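Side-chain contacts in TCP pilus virulence regulatory protein (Vibrio cholerae, PDB 4MLO), which probably activates transcription of virulence genes, including those of the TCP pilus, as an AraC-family DNA-binding regulator that holds a fatty acid: residues 224-227 with 228-231; 186-189 with 190-193; 233-236 with 237-240; 140-143 with 144-148. All coordinates share one frame; numbering follows the deposited sequence.

Contact 1 (224-227 with 228-231); sequences YSIS and LMKT. With PAM (palmitoleic acid), chain E.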
loop_
_atom_site.group_PDB
_atom_site.type_symbol
_atom_site.label_atom_id
_atom_site.label_comp_id
_atom_site.label_asym_id
_atom_site.label_seq_id
_atom_site.Cartn_x
_atom_site.Cartn_y
_atom_site.Cartn_z
ATOM N N TYR A 224 6.201 3.442 -8.381
ATOM C CA TYR A 224 7.411 4.253 -8.418
ATOM C C TYR A 224 7.108 5.684 -8.863
ATOM O O TYR A 224 7.584 6.653 -8.248
ATOM C CB TYR A 224 8.433 3.550 -9.325
ATOM C CG TYR A 224 9.830 4.109 -9.334
ATOM C CD1 TYR A 224 10.177 5.125 -10.171
ATOM C CD2 TYR A 224 10.835 3.508 -8.578
ATOM C CE1 TYR A 224 11.483 5.627 -10.213
ATOM C CE2 TYR A 224 12.145 4.017 -8.613
ATOM C CZ TYR A 224 12.432 5.097 -9.428
ATOM O OH TYR A 224 13.720 5.630 -9.514
ATOM N N SER A 225 6.277 5.847 -9.899
ATOM C CA SER A 225 5.934 7.194 -10.363
ATOM C C SER A 225 5.192 7.983 -9.277
ATOM O O SER A 225 5.357 9.208 -9.170
ATOM C CB SER A 225 5.099 7.121 -11.650
ATOM O OG SER A 225 3.730 6.770 -11.463
ATOM N N ILE A 226 4.326 7.308 -8.534
ATOM C CA ILE A 226 3.594 7.947 -7.445
ATOM C C ILE A 226 4.579 8.421 -6.393
ATOM O O ILE A 226 4.533 9.561 -5.941
ATOM C CB ILE A 226 2.533 6.982 -6.885
ATOM C CG1 ILE A 226 1.384 6.891 -7.875
ATOM C CG2 ILE A 226 1.994 7.466 -5.570
ATOM C CD1 ILE A 226 0.480 5.720 -7.621
ATOM N N SER A 227 5.545 7.558 -6.039
ATOM C CA SER A 227 6.598 7.964 -5.113
ATOM C C SER A 227 7.349 9.186 -5.606
ATOM O O SER A 227 7.643 10.085 -4.810
ATOM C CB SER A 227 7.568 6.808 -4.888
ATOM O OG SER A 227 6.941 5.772 -4.171
ATOM N N LEU A 228 7.675 9.253 -6.907
ATOM C CA LEU A 228 8.367 10.430 -7.432
ATOM C C LEU A 228 7.507 11.671 -7.318
ATOM O O LEU A 228 7.999 12.755 -6.961
ATOM C CB LEU A 228 8.755 10.233 -8.886
ATOM C CG LEU A 228 9.803 9.222 -9.252
ATOM C CD1 LEU A 228 9.785 9.107 -10.733
ATOM C CD2 LEU A 228 11.167 9.710 -8.779
ATOM N N MET A 229 6.223 11.551 -7.636
ATOM C CA MET A 229 5.363 12.717 -7.509
ATOM C C MET A 229 5.236 13.164 -6.062
ATOM O O MET A 229 5.125 14.367 -5.788
ATOM C CB MET A 229 3.994 12.412 -8.124
ATOM C CG MET A 229 4.130 12.286 -9.638
ATOM S SD MET A 229 2.560 12.069 -10.512
ATOM C CE MET A 229 2.418 10.288 -10.561
ATOM N N LYS A 230 5.238 12.227 -5.123
ATOM C CA LYS A 230 5.161 12.615 -3.719
ATOM C C LYS A 230 6.405 13.344 -3.246
ATOM O O LYS A 230 6.334 14.043 -2.226
ATOM C CB LYS A 230 4.910 11.384 -2.845
ATOM C CG LYS A 230 3.498 10.846 -2.914
ATOM C CD LYS A 230 3.359 9.625 -2.010
ATOM C CE LYS A 230 1.947 9.161 -1.986
ATOM N NZ LYS A 230 1.763 8.188 -0.868
ATOM N N THR A 231 7.534 13.212 -3.936
ATOM C CA THR A 231 8.720 13.979 -3.572
ATOM C C THR A 231 8.752 15.360 -4.219
ATOM O O THR A 231 9.717 16.097 -4.008
ATOM C CB THR A 231 10.014 13.243 -3.946
ATOM O OG1 THR A 231 10.190 13.244 -5.367
ATOM C CG2 THR A 231 10.040 11.810 -3.408
HETATM C C1 PAM E . -0.750 6.680 -2.178
HETATM O O1 PAM E . -0.820 7.678 -1.410
HETATM O O2 PAM E . 0.163 5.829 -2.060
HETATM C C2 PAM E . -1.755 6.496 -3.281
HETATM C C3 PAM E . -2.507 5.161 -3.158
HETATM C C4 PAM E . -3.254 5.112 -1.828
HETATM C C5 PAM E . -4.085 3.844 -1.665
HETATM C C6 PAM E . -4.688 3.758 -0.264
HETATM C C7 PAM E . -5.658 4.899 0.040
HETATM C C8 PAM E . -6.922 4.780 -0.793
HETATM C C9 PAM E . -7.879 5.947 -0.567
HETATM C C10 PAM E . -7.691 7.172 -1.069
HETATM C C11 PAM E . -6.467 7.542 -1.891
HETATM C C12 PAM E . -6.751 8.612 -2.946
HETATM C C13 PAM E . -5.574 8.632 -3.925
HETATM C C14 PAM E . -5.859 9.280 -5.264
HETATM C C15 PAM E . -7.016 8.612 -5.996
HETATM C C16 PAM E . -6.927 8.804 -7.489
#

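Contact 2 (186-189 with 190-193); sequences WRWA and DICG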
loop_
_atom_site.group_PDB
_atom_site.type_symbol
_atom_site.label_atom_id
_atom_site.label_comp_id
_atom_site.label_asym_id
_atom_site.label_seq_id
_atom_site.Cartn_x
_atom_site.Cartn_y
_atom_site.Cartn_z
ATOM N N TRP A 186 12.832 -5.962 -18.009
ATOM C CA TRP A 186 12.617 -7.218 -17.293
ATOM C C TRP A 186 11.760 -8.184 -18.103
ATOM O O TRP A 186 10.737 -7.816 -18.683
ATOM C CB TRP A 186 11.916 -6.981 -15.955
ATOM C CG TRP A 186 12.693 -6.208 -14.964
ATOM C CD1 TRP A 186 12.470 -4.923 -14.597
ATOM C CD2 TRP A 186 13.797 -6.667 -14.201
ATOM N NE1 TRP A 186 13.375 -4.542 -13.617
ATOM C CE2 TRP A 186 14.202 -5.594 -13.359
ATOM C CE3 TRP A 186 14.513 -7.869 -14.149
ATOM C CZ2 TRP A 186 15.262 -5.693 -12.483
ATOM C CZ3 TRP A 186 15.552 -7.963 -13.264
ATOM C CH2 TRP A 186 15.922 -6.875 -12.446
ATOM N N ARG A 187 12.195 -9.441 -18.109
ATOM C CA ARG A 187 11.480 -10.580 -18.667
ATOM C C ARG A 187 11.509 -11.706 -17.628
ATOM O O ARG A 187 12.326 -11.706 -16.709
ATOM C CB ARG A 187 12.189 -11.072 -19.946
ATOM C CG ARG A 187 12.426 -10.042 -21.037
ATOM C CD ARG A 187 13.638 -10.443 -21.932
ATOM N NE ARG A 187 14.873 -10.711 -21.166
ATOM C CZ ARG A 187 16.030 -11.101 -21.707
ATOM N NH1 ARG A 187 16.133 -11.254 -23.017
ATOM N NH2 ARG A 187 17.093 -11.329 -20.944
ATOM N N TRP A 188 10.635 -12.704 -17.792
ATOM C CA TRP A 188 10.556 -13.754 -16.792
ATOM C C TRP A 188 11.894 -14.442 -16.607
ATOM O O TRP A 188 12.217 -14.854 -15.494
ATOM C CB TRP A 188 9.482 -14.776 -17.185
ATOM C CG TRP A 188 8.263 -14.760 -16.361
ATOM C CD1 TRP A 188 6.974 -14.565 -16.805
ATOM C CD2 TRP A 188 8.163 -15.042 -14.965
ATOM N NE1 TRP A 188 6.101 -14.714 -15.775
ATOM C CE2 TRP A 188 6.794 -14.986 -14.625
ATOM C CE3 TRP A 188 9.085 -15.346 -13.968
ATOM C CZ2 TRP A 188 6.340 -15.206 -13.338
ATOM C CZ3 TRP A 188 8.643 -15.567 -12.692
ATOM C CH2 TRP A 188 7.257 -15.514 -12.375
ATOM N N ALA A 189 12.673 -14.597 -17.690
ATOM C CA ALA A 189 13.917 -15.334 -17.574
ATOM C C ALA A 189 14.872 -14.612 -16.653
ATOM O O ALA A 189 15.656 -15.253 -15.933
ATOM C CB ALA A 189 14.574 -15.546 -18.940
ATOM N N ASP A 190 14.852 -13.276 -16.672
ATOM C CA ASP A 190 15.725 -12.512 -15.786
ATOM C C ASP A 190 15.386 -12.757 -14.329
ATOM O O ASP A 190 16.269 -12.810 -13.473
ATOM C CB ASP A 190 15.603 -11.020 -16.079
ATOM C CG ASP A 190 15.930 -10.672 -17.472
ATOM O OD1 ASP A 190 15.091 -10.020 -18.131
ATOM O OD2 ASP A 190 17.042 -10.991 -17.924
ATOM N N ILE A 191 14.092 -12.858 -14.012
ATOM C CA ILE A 191 13.695 -13.103 -12.639
ATOM C C ILE A 191 14.141 -14.481 -12.194
ATOM O O ILE A 191 14.634 -14.658 -11.061
ATOM C CB ILE A 191 12.167 -12.935 -12.502
ATOM C CG1 ILE A 191 11.699 -11.581 -13.064
ATOM C CG2 ILE A 191 11.691 -13.148 -11.077
ATOM C CD1 ILE A 191 12.194 -10.368 -12.339
ATOM N N CYS A 192 13.953 -15.491 -13.056
ATOM C CA CYS A 192 14.339 -16.844 -12.679
ATOM C C CYS A 192 15.845 -16.925 -12.521
ATOM O O CYS A 192 16.350 -17.577 -11.587
ATOM C CB CYS A 192 13.884 -17.861 -13.710
ATOM S SG CYS A 192 12.083 -17.987 -13.818
ATOM N N GLY A 193 16.555 -16.259 -13.433
ATOM C CA GLY A 193 18.020 -16.264 -13.397
ATOM C C GLY A 193 18.562 -15.546 -12.179
ATOM O O GLY A 193 19.479 -16.049 -11.506
#

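Contact 3 (233-236 with 237-240); sequences EFKI and KQIA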
loop_
_atom_site.group_PDB
_atom_site.type_symbol
_atom_site.label_atom_id
_atom_site.label_comp_id
_atom_site.label_asym_id
_atom_site.label_seq_id
_atom_site.Cartn_x
_atom_site.Cartn_y
_atom_site.Cartn_z
ATOM N N GLU A 233 8.368 15.928 -7.738
ATOM C CA GLU A 233 8.545 15.935 -9.182
ATOM C C GLU A 233 7.203 16.226 -9.853
ATOM O O GLU A 233 6.162 15.692 -9.449
ATOM C CB GLU A 233 9.093 14.585 -9.682
ATOM C CG GLU A 233 10.368 14.103 -9.049
ATOM C CD GLU A 233 11.600 14.922 -9.446
ATOM O OE1 GLU A 233 11.538 15.680 -10.443
ATOM O OE2 GLU A 233 12.638 14.789 -8.754
ATOM N N PHE A 234 7.230 17.078 -10.883
ATOM C CA PHE A 234 6.023 17.471 -11.608
ATOM C C PHE A 234 6.125 17.373 -13.126
ATOM O O PHE A 234 5.092 17.483 -13.805
ATOM C CB PHE A 234 5.646 18.919 -11.236
ATOM C CG PHE A 234 6.705 19.918 -11.599
ATOM C CD1 PHE A 234 7.673 20.305 -10.655
ATOM C CD2 PHE A 234 6.755 20.467 -12.862
ATOM C CE1 PHE A 234 8.636 21.216 -10.979
ATOM C CE2 PHE A 234 7.750 21.386 -13.215
ATOM C CZ PHE A 234 8.681 21.765 -12.270
ATOM N N LYS A 235 7.306 17.140 -13.691
ATOM C CA LYS A 235 7.467 17.107 -15.134
ATOM C C LYS A 235 7.017 15.733 -15.624
ATOM O O LYS A 235 7.698 14.721 -15.396
ATOM C CB LYS A 235 8.915 17.400 -15.529
ATOM C CG LYS A 235 9.379 18.803 -15.155
ATOM C CD LYS A 235 10.870 19.023 -15.515
ATOM C CE LYS A 235 11.361 20.396 -15.039
ATOM N NZ LYS A 235 12.843 20.499 -15.064
ATOM N N ILE A 236 5.841 15.684 -16.240
ATOM C CA ILE A 236 5.223 14.397 -16.540
ATOM C C ILE A 236 6.128 13.552 -17.410
ATOM O O ILE A 236 6.201 12.329 -17.233
ATOM C CB ILE A 236 3.852 14.594 -17.217
ATOM C CG1 ILE A 236 2.837 15.258 -16.274
ATOM C CG2 ILE A 236 3.312 13.268 -17.677
ATOM C CD1 ILE A 236 2.485 14.454 -15.054
ATOM N N LYS A 237 6.769 14.163 -18.399
ATOM C CA LYS A 237 7.620 13.386 -19.298
ATOM C C LYS A 237 8.802 12.800 -18.542
ATOM O O LYS A 237 9.104 11.607 -18.673
ATOM C CB LYS A 237 8.072 14.253 -20.475
ATOM C CG LYS A 237 8.800 13.461 -21.596
ATOM C CD LYS A 237 9.247 14.419 -22.688
ATOM C CE LYS A 237 9.880 13.699 -23.845
ATOM N NZ LYS A 237 10.266 14.645 -24.930
ATOM N N GLN A 238 9.451 13.597 -17.704
ATOM C CA GLN A 238 10.551 13.057 -16.915
ATOM C C GLN A 238 10.094 11.923 -16.001
ATOM O O GLN A 238 10.789 10.912 -15.841
ATOM C CB GLN A 238 11.201 14.166 -16.114
ATOM C CG GLN A 238 12.417 13.724 -15.326
ATOM C CD GLN A 238 13.267 14.886 -14.887
ATOM O OE1 GLN A 238 14.437 15.005 -15.270
ATOM N NE2 GLN A 238 12.686 15.766 -14.111
ATOM N N ILE A 239 8.920 12.069 -15.384
ATOM C CA ILE A 239 8.408 11.041 -14.486
ATOM C C ILE A 239 8.220 9.740 -15.256
ATOM O O ILE A 239 8.578 8.655 -14.787
ATOM C CB ILE A 239 7.094 11.526 -13.839
ATOM C CG1 ILE A 239 7.369 12.681 -12.883
ATOM C CG2 ILE A 239 6.349 10.398 -13.105
ATOM C CD1 ILE A 239 6.122 13.518 -12.524
ATOM N N ALA A 240 7.623 9.833 -16.437
ATOM C CA ALA A 240 7.338 8.635 -17.231
ATOM C C ALA A 240 8.627 7.889 -17.535
ATOM O O ALA A 240 8.682 6.666 -17.403
ATOM C CB ALA A 240 6.653 9.011 -18.522
HETATM O O HOH W 1 13.830 18.294 -13.730
#

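Contact 4 (140-143 with 144-148); sequences SDEF and LKVFF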
loop_
_atom_site.group_PDB
_atom_site.type_symbol
_atom_site.label_atom_id
_atom_site.label_comp_id
_atom_site.label_asym_id
_atom_site.label_seq_id
_atom_site.Cartn_x
_atom_site.Cartn_y
_atom_site.Cartn_z
ATOM N N SER A 140 8.152 8.847 21.488
ATOM C CA SER A 140 9.449 8.208 21.456
ATOM C C SER A 140 9.453 7.070 20.443
ATOM O O SER A 140 8.405 6.559 20.038
ATOM C CB SER A 140 9.798 7.651 22.829
ATOM O OG SER A 140 8.944 6.572 23.144
ATOM N N ASP A 141 10.664 6.664 20.047
ATOM C CA ASP A 141 10.813 5.485 19.204
ATOM C C ASP A 141 10.228 4.252 19.885
ATOM O O ASP A 141 9.560 3.438 19.239
ATOM C CB ASP A 141 12.286 5.266 18.870
ATOM C CG ASP A 141 12.857 6.352 17.956
ATOM O OD1 ASP A 141 14.078 6.602 18.029
ATOM O OD2 ASP A 141 12.098 6.946 17.162
ATOM N N GLU A 142 10.447 4.116 21.196
ATOM C CA GLU A 142 9.897 2.990 21.943
ATOM C C GLU A 142 8.373 3.003 21.912
ATOM O O GLU A 142 7.737 1.971 21.665
ATOM C CB GLU A 142 10.406 3.022 23.387
ATOM C CG GLU A 142 10.018 1.802 24.225
ATOM C CD GLU A 142 10.750 0.543 23.796
ATOM O OE1 GLU A 142 10.242 -0.577 24.049
ATOM O OE2 GLU A 142 11.842 0.676 23.206
ATOM N N PHE A 143 7.765 4.165 22.150
ATOM C CA PHE A 143 6.311 4.233 22.101
ATOM C C PHE A 143 5.794 3.766 20.747
ATOM O O PHE A 143 4.811 3.018 20.670
ATOM C CB PHE A 143 5.842 5.658 22.379
ATOM C CG PHE A 143 4.354 5.840 22.286
ATOM C CD1 PHE A 143 3.724 5.908 21.063
ATOM C CD2 PHE A 143 3.591 5.967 23.434
ATOM C CE1 PHE A 143 2.341 6.087 20.980
ATOM C CE2 PHE A 143 2.227 6.133 23.365
ATOM C CZ PHE A 143 1.596 6.193 22.126
ATOM N N LEU A 144 6.428 4.218 19.668
ATOM C CA LEU A 144 5.904 3.919 18.335
ATOM C C LEU A 144 6.081 2.455 18.003
ATOM O O LEU A 144 5.177 1.830 17.433
ATOM C CB LEU A 144 6.584 4.794 17.287
ATOM C CG LEU A 144 6.276 6.283 17.425
ATOM C CD1 LEU A 144 7.271 7.093 16.628
ATOM C CD2 LEU A 144 4.855 6.575 16.966
ATOM N N LYS A 145 7.230 1.875 18.372
ATOM C CA LYS A 145 7.429 0.455 18.099
ATOM C C LYS A 145 6.433 -0.397 18.881
ATOM O O LYS A 145 5.859 -1.356 18.338
ATOM C CB LYS A 145 8.870 0.053 18.422
ATOM C CG LYS A 145 9.893 0.625 17.433
ATOM C CD LYS A 145 11.328 0.171 17.716
ATOM C CE LYS A 145 11.865 0.816 18.977
ATOM N NZ LYS A 145 13.301 0.530 19.169
ATOM N N VAL A 146 6.191 -0.051 20.152
ATOM C CA VAL A 146 5.243 -0.813 20.959
ATOM C C VAL A 146 3.832 -0.630 20.425
ATOM O O VAL A 146 3.060 -1.597 20.326
ATOM C CB VAL A 146 5.346 -0.399 22.443
ATOM C CG1 VAL A 146 4.244 -1.052 23.270
ATOM C CG2 VAL A 146 6.712 -0.790 22.996
ATOM N N PHE A 147 3.463 0.607 20.083
ATOM C CA PHE A 147 2.114 0.867 19.573
ATOM C C PHE A 147 1.839 0.073 18.296
ATOM O O PHE A 147 0.829 -0.643 18.195
ATOM C CB PHE A 147 1.926 2.358 19.315
ATOM C CG PHE A 147 0.572 2.697 18.763
ATOM C CD1 PHE A 147 -0.483 2.938 19.612
ATOM C CD2 PHE A 147 0.345 2.726 17.403
ATOM C CE1 PHE A 147 -1.734 3.233 19.117
ATOM C CE2 PHE A 147 -0.902 3.015 16.910
ATOM C CZ PHE A 147 -1.940 3.267 17.780
ATOM N N PHE A 148 2.746 0.161 17.317
ATOM C CA PHE A 148 2.507 -0.457 16.015
ATOM C C PHE A 148 2.686 -1.973 16.038
ATOM O O PHE A 148 1.942 -2.681 15.350
ATOM C CB PHE A 148 3.396 0.189 14.965
ATOM C CG PHE A 148 2.834 1.467 14.430
ATOM C CD1 PHE A 148 1.885 1.439 13.419
ATOM C CD2 PHE A 148 3.215 2.687 14.962
ATOM C CE1 PHE A 148 1.348 2.632 12.909
ATOM C CE2 PHE A 148 2.677 3.887 14.464
ATOM C CZ PHE A 148 1.748 3.856 13.445
#

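Contact 1 (224-227 with 228-231)
Three successive i to i+4 backbone bonds, Leu228 N to Tyr224 O, Met229 N to Ser225 O and Lys230 N to Ile226 O, are each 2.9 Å long. The next one, Thr231 N to Ser227 O, has stretched to a weak 3.2 Å as the helix runs out. Thr231 turns back on the chain instead: its OG1 gives a 2.8 Å bond to Leu228 O, which also takes Thr231 N. On one flank the Tyr224 ring, carried by CG anti to the backbone N (chi1 -171°), reaches along the helix so that CE1 lies 3.9 Å from Leu228 CD1, the methyl arriving obliquely. Met229 doubles back at its bent chi3 (-91°) and lays CE over Ser225, 3.4 Å from Ser225 O; the Ser225 hydroxyl, a little further off, is bonded to Ile222 O. This is the last part of helix 213-230, which connects the two halves of the AraC-type DNA-binding region; Met229 and Ile226 face helices 248-259 and 263-271. On the flank toward the cupin-like domain, Lys230 runs side by side with Ile226, CE 4.0 Å from Ile226 CG2, and its extended chain carries NZ to the palmitoleic acid carboxylate, 2.7 Å from O1. Asn10 of strand 7-14 also bonds NZ, and Tyr12 and Lys31 bond the same fatty acid.

Contact 2 (186-189 with 190-193)
Asp190 OD1 is gripped twice by Arg187: by the backbone N at 3.0 Å, on the anti lone pair, and by NE at 3.1 Å from the syn side. Arg187 NH2 completes the side-on salt bridge with a nearly straight bond (176°) to Asp190 OD2, also 3.0 Å long. Both oxygens lie close to the guanidinium plane, but the two flat groups are turned 25° from each other, and NE and NH2 sit somewhat out of the carboxylate's own plane. The bend at chi3 (-54°) turns the NE/NH2 edge of the guanidinium to the carboxylate. Arg184 adds a long, weak ion pair to OD2. Behind the carboxylate, Asp190 CB sits at the edge of the Trp186 indole, 3.9 Å from CE3, and Ile191 CD1 meets the same CE3 obliquely. Trp186 NE1 donates to Asp181 O. Further round, Cys192 SG lies 4.0 Å from Trp188 CE3 in an oblique sulfur-aromatic contact, while Arg199 makes a cation-pi contact with that indole. Ile191 and the two tryptophans face helices 170-180, 199-207 and 213-230. With Arg187 at the N-cap position, this is the start of helix 188-195, part of the first helix-turn-helix of an AraC-type DNA-binding region.

Contact 3 (233-236 with 237-240)
Ile239 packs tightly against Lys235 and Glu233 on the inner side of this turn. Its CG1 comes 3.3 Å from Lys235 O, the same carbonyl that takes Ile239 N at 2.9 Å; CG1 is set there by standing anti to the carbonyl carbon of its own residue (chi1 -68°). Ile239 CG1 also lies 4.1 Å from Glu233 CB, and Ile239 CD1 extends on toward Glu233 O, 3.8 Å away. Inward, Ile239 packs on Ser225 and Met229 of helix 213-230, and with Ile236 and Ala240 it touches Phe251 of helix 248-259. The outer side is looser and exposed. Lys235 and Gln238 lie obliquely across each other with extended chains and touch at Lys235 CB and Gln238 CB, 4.0 Å apart. Their polar ends are joined through one water, which accepts from Lys235 NZ and from Gln238 NE2 at 2.8 Å each. Glu233 OE1 stays 3.8 Å from Gln238 NE2, its carboxylate plane perpendicular to the amide. Lys235 holds the N-cap position, and the second bond of the new helix, Ala240 N to Ile236 O, follows at 3.0 Å. The contact is thus the entry to helix 236-242, the helix that opens the C-terminal helix-turn-helix of the AraC family.

Contact 4 (140-143 with 144-148)
A helix start with a serine N-cap brings these residues together, at the head of the long helix 141-159. The first turn is joined to the second by Leu144 N to Ser140 O at 3.1 Å, and the bonds of Lys145, Val146 and Phe147 to Asp141, Glu142 and Phe143 continue the ladder. Ser140 OG closes the end by accepting Phe143 N at 2.9 Å, with the N-H pointing almost straight at it (164°). Phe143 and Phe147 run side by side and point the same way. Both have CG anti to the backbone N (chi1 177° and 179°), a setting that brings Phe143 CE1 to 4.1 Å from Phe147 CB, obliquely and without stacking. On another flank Lys145 bends at chi3 and curls over the first turn, setting its CE 3.5 Å from Asp141 O. Lys145 NZ stops 4.3 Å from Glu142 OE2, too far for a salt bridge, with the Asp141 carboxylate more distant still; any attraction is probably modest. Asp141 and Glu142, at the N-terminal end, would probably be favourable to the helix dipole. Glu142 OE1 rests 3.7 Å from Val146 CG2 while receiving a weak bond from Tyr97. Around the helix, Phe143 stacks on Tyr139 and, with Phe147, touches Val126 of helix 121-131; Leu144 meets Phe90 of helix 88-93, and Lys145 and Val146 meet Tyr97 of helix 95-98. Phe148 turns inward to Phe90 and to Phe7 on strand 7-14.

Overall arrangement
Along the chain the order is contact 4, contact 2, contact 1, contact 3. Contact 4 begins helix 141-159 in the cupin-like domain, its centre about 27 Å from that of contact 1 and 39 Å from that of contact 2. The other three belong to the AraC-type DNA-binding region. Contact 2 begins helix 188-195, while contacts 1 and 3 lie about 9 Å apart, centre to centre, at the end of helix 213-230 and the start of helix 236-242. Those two are joined through the backbone, Leu228 O to Glu233 N at 3.3 Å, a probable hydrogen bond. Because Lys230 of contact 1 also bonds palmitoleic acid, ligand binding could plausibly influence the position of the C-terminal helices relative to the cupin-like domain.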